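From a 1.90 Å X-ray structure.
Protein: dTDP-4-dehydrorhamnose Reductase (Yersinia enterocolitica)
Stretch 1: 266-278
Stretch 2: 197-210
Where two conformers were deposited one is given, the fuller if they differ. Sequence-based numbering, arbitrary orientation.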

# COMPACT_ATOMS: atom_id res chain seq x y z
N TYR D 266 -18.18 3.78 -22.15
CA TYR D 266 -18.79 4.79 -23.02
C TYR D 266 -18.89 4.45 -24.52
O TYR D 266 -19.55 5.18 -25.24
CB TYR D 266 -18.06 6.15 -22.89
CG TYR D 266 -18.07 6.79 -21.49
CD1 TYR D 266 -19.22 6.77 -20.70
CD2 TYR D 266 -16.98 7.49 -21.03
CE1 TYR D 266 -19.24 7.37 -19.46
CE2 TYR D 266 -16.99 8.10 -19.78
CZ TYR D 266 -18.12 8.04 -19.00
OH TYR D 266 -18.16 8.63 -17.77
N MSE D 267 -18.23 3.39 -24.97
CA MSE D 267 -18.26 3.06 -26.40
C MSE D 267 -19.64 2.68 -26.87
O MSE D 267 -20.03 3.02 -27.99
CB MSE D 267 -17.23 1.98 -26.73
CG MSE D 267 -15.82 2.58 -26.68
SE MSE D 267 -15.38 3.57 -28.32
CE MSE D 267 -15.77 2.03 -29.46
N SER D 268 -20.42 2.02 -26.01
CA SER D 268 -21.78 1.60 -26.38
C SER D 268 -22.76 2.75 -26.65
O SER D 268 -23.73 2.55 -27.35
CB SER D 268 -22.36 0.66 -25.31
OG SER D 268 -22.70 1.39 -24.14
N ILE D 269 -22.53 3.93 -26.10
CA ILE D 269 -23.44 5.05 -26.38
C ILE D 269 -23.20 5.67 -27.77
O ILE D 269 -24.04 6.43 -28.25
CB ILE D 269 -23.49 6.13 -25.27
CG1 ILE D 269 -22.13 6.79 -25.03
CG2 ILE D 269 -24.01 5.54 -23.97
CD1 ILE D 269 -22.15 7.82 -23.92
N LEU D 270 -22.07 5.35 -28.41
CA LEU D 270 -21.76 5.85 -29.75
C LEU D 270 -22.39 4.84 -30.71
O LEU D 270 -21.71 4.01 -31.30
CB LEU D 270 -20.25 5.95 -29.93
CG LEU D 270 -19.56 6.73 -28.82
CD1 LEU D 270 -18.08 6.86 -29.13
CD2 LEU D 270 -20.19 8.10 -28.64
N SER D 271 -23.71 4.91 -30.85
CA SER D 271 -24.49 3.92 -31.62
C SER D 271 -23.98 3.52 -33.00
O SER D 271 -23.92 2.33 -33.29
CB SER D 271 -25.97 4.35 -31.71
OG SER D 271 -26.08 5.63 -32.31
N ASP D 272 -23.59 4.47 -33.84
CA ASP D 272 -23.13 4.09 -35.19
C ASP D 272 -21.60 4.03 -35.37
O ASP D 272 -21.13 3.89 -36.49
CB ASP D 272 -23.77 5.00 -36.25
CG ASP D 272 -23.27 6.43 -36.17
OD1 ASP D 272 -22.82 6.86 -35.09
OD2 ASP D 272 -23.34 7.13 -37.20
N ALA D 273 -20.84 4.13 -34.29
CA ALA D 273 -19.38 4.10 -34.41
C ALA D 273 -18.89 2.68 -34.64
O ALA D 273 -19.48 1.75 -34.10
CB ALA D 273 -18.73 4.66 -33.17
N PRO D 274 -17.83 2.51 -35.43
CA PRO D 274 -17.23 1.18 -35.59
C PRO D 274 -16.57 0.78 -34.26
O PRO D 274 -15.78 1.55 -33.71
CB PRO D 274 -16.16 1.38 -36.67
CG PRO D 274 -16.29 2.78 -37.14
CD PRO D 274 -17.06 3.54 -36.13
N LYS D 275 -16.89 -0.41 -33.76
CA LYS D 275 -16.43 -0.86 -32.45
C LYS D 275 -15.52 -2.08 -32.48
O LYS D 275 -15.53 -2.83 -33.45
CB LYS D 275 -17.65 -1.16 -31.58
CG LYS D 275 -18.60 0.05 -31.46
CD LYS D 275 -19.83 -0.19 -30.62
CE LYS D 275 -20.73 1.03 -30.62
NZ LYS D 275 -21.32 1.32 -31.98
N PRO D 276 -14.71 -2.28 -31.42
CA PRO D 276 -13.90 -3.49 -31.40
C PRO D 276 -14.79 -4.66 -31.04
O PRO D 276 -15.95 -4.47 -30.66
CB PRO D 276 -12.89 -3.23 -30.28
CG PRO D 276 -13.28 -1.96 -29.64
CD PRO D 276 -14.62 -1.55 -30.15
N SER D 277 -14.25 -5.86 -31.12
CA SER D 277 -15.02 -7.06 -30.81
C SER D 277 -14.27 -7.87 -29.72
O SER D 277 -13.63 -7.29 -28.83
CB SER D 277 -15.23 -7.83 -32.13
OG SER D 277 -15.94 -9.02 -31.94
N LEU D 278 -14.38 -9.20 -29.76
CA LEU D 278 -13.70 -10.07 -28.80
C LEU D 278 -12.23 -10.18 -29.21
O LEU D 278 -11.91 -10.17 -30.41
CB LEU D 278 -14.37 -11.43 -28.77
CG LEU D 278 -15.87 -11.45 -28.43
CD1 LEU D 278 -16.47 -12.83 -28.63
CD2 LEU D 278 -16.13 -10.95 -27.00
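Stretch 2, residues 197-210: MQLCNFIIWAINKR

Stretch 2 is a helix that lies with one side against an irregular loop, in a mostly apolar contact built around Phe202 and Trp205 and edged by one weak hydrogen bond and one long salt bridge. The contact buries 506 Å², both sides summed.

Residues 197-209 are helical, and the helix begins earlier in the chain. Its backbone bonds run from each amide to the carbonyl four residues before, as in Phe202 N to Gln198 O at 3.0 Å. Arg210 leaves the helix with positive phi.

Stretch 1 has no regular helix or strand across the contact. A type I turn runs from Leu270 to Ala273, closed by Ala273 N to Leu270 O at 3.1 Å. After it the chain is extended from Ala273 to Pro276. Lys275 points away from the helix at its CB and folds back on its own stretch. Lys275 NZ hydrogen-bonds to Leu270 O at 2.8 Å and Ala273 O at 2.8 Å, with a weak bond to Ser271 O at 3.1 Å. The lysine thus ties the turn together from within the loop.

The two chains run in opposite senses. Pro274 CA lies 5.3 Å from Phe202 CA, and Pro276 CA lies 6.5 Å from Gln198 CA. Going forward along the loop means going back along the helix.

Trp205 has the largest covered area of either stretch. Ala273 CB sits over one face of its ring, 3.5 Å from the centroid of the six-membered ring and 8° off the normal. This is a CH-pi contact. Leu270 CB approaches Trp205 CH2 at 3.9 Å, and Pro274 CD packs on Trp205 CB at 3.6 Å. At the ring edge, Trp205 NE1 gives a weak hydrogen bond to Asp272 OD1, 3.0 Å long with an angle of 139° at the hydrogen. The same Asp272 OD1 lies 3.9 Å from Lys209 NZ, a long salt bridge. One carboxylate oxygen therefore meets two residues one helical turn apart.

Phe202 is buried and meets the loop largely with its ring edge. Ala273 CB is 3.8 Å from Phe202 CE1, and Leu270 CD1 is 3.9 Å from the same atom. The selenium of Met267, a selenomethionine, comes obliquely to the ring, with SE 3.9 Å from Phe202 CE1. The methyl of Ala273 thus touches both aromatic rings.

Pro274 bridges Phe202, Trp205 and the helix backbone. Pro274 CG is 3.6 Å from Asn201 O. Its carbonyl lies at the Phe202 edge, with Pro274 O 3.6 Å from Phe202 CD1. This oxygen is buried by the contact and has no polar partner in the model.

Toward the start of stretch 2, Gln198 points toward the loop. Gln198 OE1 is 3.4 Å from Pro276 CA, a contact without a hydrogen bond. Its NE2 is bonded elsewhere in the structure.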

# COMPACT_ATOMS: atom_id res chain seq x y z
N MSE D 197 -6.21 -1.32 -37.20
CA MSE D 197 -7.17 -1.11 -38.32
C MSE D 197 -8.55 -0.74 -37.81
O MSE D 197 -9.22 0.11 -38.41
CB MSE D 197 -7.19 -2.29 -39.30
CG MSE D 197 -8.14 -2.09 -40.50
SE MSE D 197 -7.72 -0.49 -41.62
CE MSE D 197 -9.43 -0.37 -42.59
N GLN D 198 -8.99 -1.35 -36.72
CA GLN D 198 -10.31 -0.99 -36.14
C GLN D 198 -10.25 0.41 -35.55
O GLN D 198 -11.18 1.21 -35.72
CB GLN D 198 -10.77 -1.98 -35.06
CG GLN D 198 -11.11 -3.38 -35.54
CD GLN D 198 -11.58 -4.33 -34.42
OE1 GLN D 198 -11.12 -4.25 -33.26
NE2 GLN D 198 -12.52 -5.23 -34.77
N LEU D 199 -9.14 0.72 -34.88
CA LEU D 199 -8.95 2.05 -34.28
C LEU D 199 -8.96 3.12 -35.39
O LEU D 199 -9.55 4.19 -35.23
CB LEU D 199 -7.67 2.11 -33.45
CG LEU D 199 -7.29 3.46 -32.84
CD1 LEU D 199 -8.46 4.03 -32.05
CD2 LEU D 199 -6.05 3.32 -31.97
N CYS D 200 -8.33 2.79 -36.52
CA CYS D 200 -8.32 3.69 -37.68
C CYS D 200 -9.76 4.01 -38.13
O CYS D 200 -10.15 5.15 -38.27
CB CYS D 200 -7.54 3.06 -38.84
SG CYS D 200 -7.59 4.00 -40.38
N ASN D 201 -10.56 2.96 -38.33
CA ASN D 201 -11.94 3.14 -38.74
C ASN D 201 -12.72 4.00 -37.74
O ASN D 201 -13.54 4.84 -38.15
CB ASN D 201 -12.62 1.78 -38.93
CG ASN D 201 -12.02 0.97 -40.09
OD1 ASN D 201 -11.50 1.54 -41.05
ND2 ASN D 201 -12.12 -0.35 -40.01
N PHE D 202 -12.47 3.79 -36.44
CA PHE D 202 -13.13 4.56 -35.40
C PHE D 202 -12.71 6.02 -35.48
O PHE D 202 -13.55 6.92 -35.31
CB PHE D 202 -12.87 4.02 -33.99
CG PHE D 202 -13.47 4.90 -32.92
CD1 PHE D 202 -14.81 4.79 -32.60
CD2 PHE D 202 -12.72 5.89 -32.32
CE1 PHE D 202 -15.38 5.62 -31.64
CE2 PHE D 202 -13.29 6.75 -31.39
CZ PHE D 202 -14.61 6.60 -31.05
N ILE D 203 -11.42 6.26 -35.72
CA ILE D 203 -10.90 7.60 -35.82
C ILE D 203 -11.54 8.38 -36.99
O ILE D 203 -11.86 9.56 -36.83
CB ILE D 203 -9.37 7.60 -35.90
CG1 ILE D 203 -8.80 7.21 -34.52
CG2 ILE D 203 -8.85 8.97 -36.30
CD1 ILE D 203 -7.30 7.03 -34.49
N ILE D 204 -11.73 7.72 -38.14
CA ILE D 204 -12.36 8.37 -39.29
C ILE D 204 -13.79 8.79 -38.90
O ILE D 204 -14.22 9.92 -39.17
CB ILE D 204 -12.36 7.44 -40.53
CG1 ILE D 204 -10.92 7.10 -40.96
CG2 ILE D 204 -13.13 8.07 -41.70
CD1 ILE D 204 -10.09 8.28 -41.43
N TRP D 205 -14.48 7.90 -38.21
CA TRP D 205 -15.83 8.19 -37.72
C TRP D 205 -15.79 9.36 -36.73
O TRP D 205 -16.63 10.26 -36.81
CB TRP D 205 -16.45 6.93 -37.07
CG TRP D 205 -17.78 7.15 -36.40
CD1 TRP D 205 -19.01 6.97 -36.95
CD2 TRP D 205 -18.01 7.61 -35.05
NE1 TRP D 205 -19.99 7.28 -36.03
CE2 TRP D 205 -19.41 7.69 -34.87
CE3 TRP D 205 -17.17 7.98 -34.00
CZ2 TRP D 205 -19.98 8.10 -33.66
CZ3 TRP D 205 -17.74 8.39 -32.80
CH2 TRP D 205 -19.14 8.45 -32.64
N ALA D 206 -14.79 9.36 -35.86
CA ALA D 206 -14.66 10.39 -34.81
C ALA D 206 -14.40 11.77 -35.37
O ALA D 206 -14.93 12.76 -34.87
CB ALA D 206 -13.57 10.01 -33.83
N ILE D 207 -13.56 11.83 -36.40
CA ILE D 207 -13.26 13.08 -37.06
C ILE D 207 -14.54 13.66 -37.68
O ILE D 207 -14.78 14.85 -37.57
CB ILE D 207 -12.20 12.89 -38.16
CG1 ILE D 207 -10.86 12.50 -37.55
CG2 ILE D 207 -12.03 14.17 -38.98
CD1 ILE D 207 -9.87 11.94 -38.56
N ASN D 208 -15.35 12.81 -38.31
CA ASN D 208 -16.60 13.24 -38.96
C ASN D 208 -17.62 13.78 -37.96
O ASN D 208 -18.34 14.72 -38.26
CB ASN D 208 -17.22 12.08 -39.77
CG ASN D 208 -18.48 12.49 -40.52
OD1 ASN D 208 -19.54 11.87 -40.37
ND2 ASN D 208 -18.39 13.54 -41.31
N LYS D 209 -17.71 13.15 -36.79
CA LYS D 209 -18.66 13.57 -35.74
C LYS D 209 -18.09 14.61 -34.80
O LYS D 209 -18.84 15.21 -34.04
CB LYS D 209 -19.05 12.37 -34.85
CG LYS D 209 -19.75 11.23 -35.57
CD LYS D 209 -21.07 11.64 -36.24
CE LYS D 209 -22.18 11.91 -35.24
NZ LYS D 209 -22.62 10.68 -34.52
N ARG D 210 -16.78 14.81 -34.85
CA ARG D 210 -16.08 15.67 -33.89
C ARG D 210 -16.42 15.21 -32.46
O ARG D 210 -16.74 16.02 -31.60
CB ARG D 210 -16.37 17.16 -34.10
CG ARG D 210 -15.94 17.67 -35.47
CD ARG D 210 -14.45 17.42 -35.77
NE ARG D 210 -14.10 17.85 -37.12
CZ ARG D 210 -13.77 19.09 -37.46
NH1 ARG D 210 -13.49 19.37 -38.72
NH2 ARG D 210 -13.73 20.06 -36.55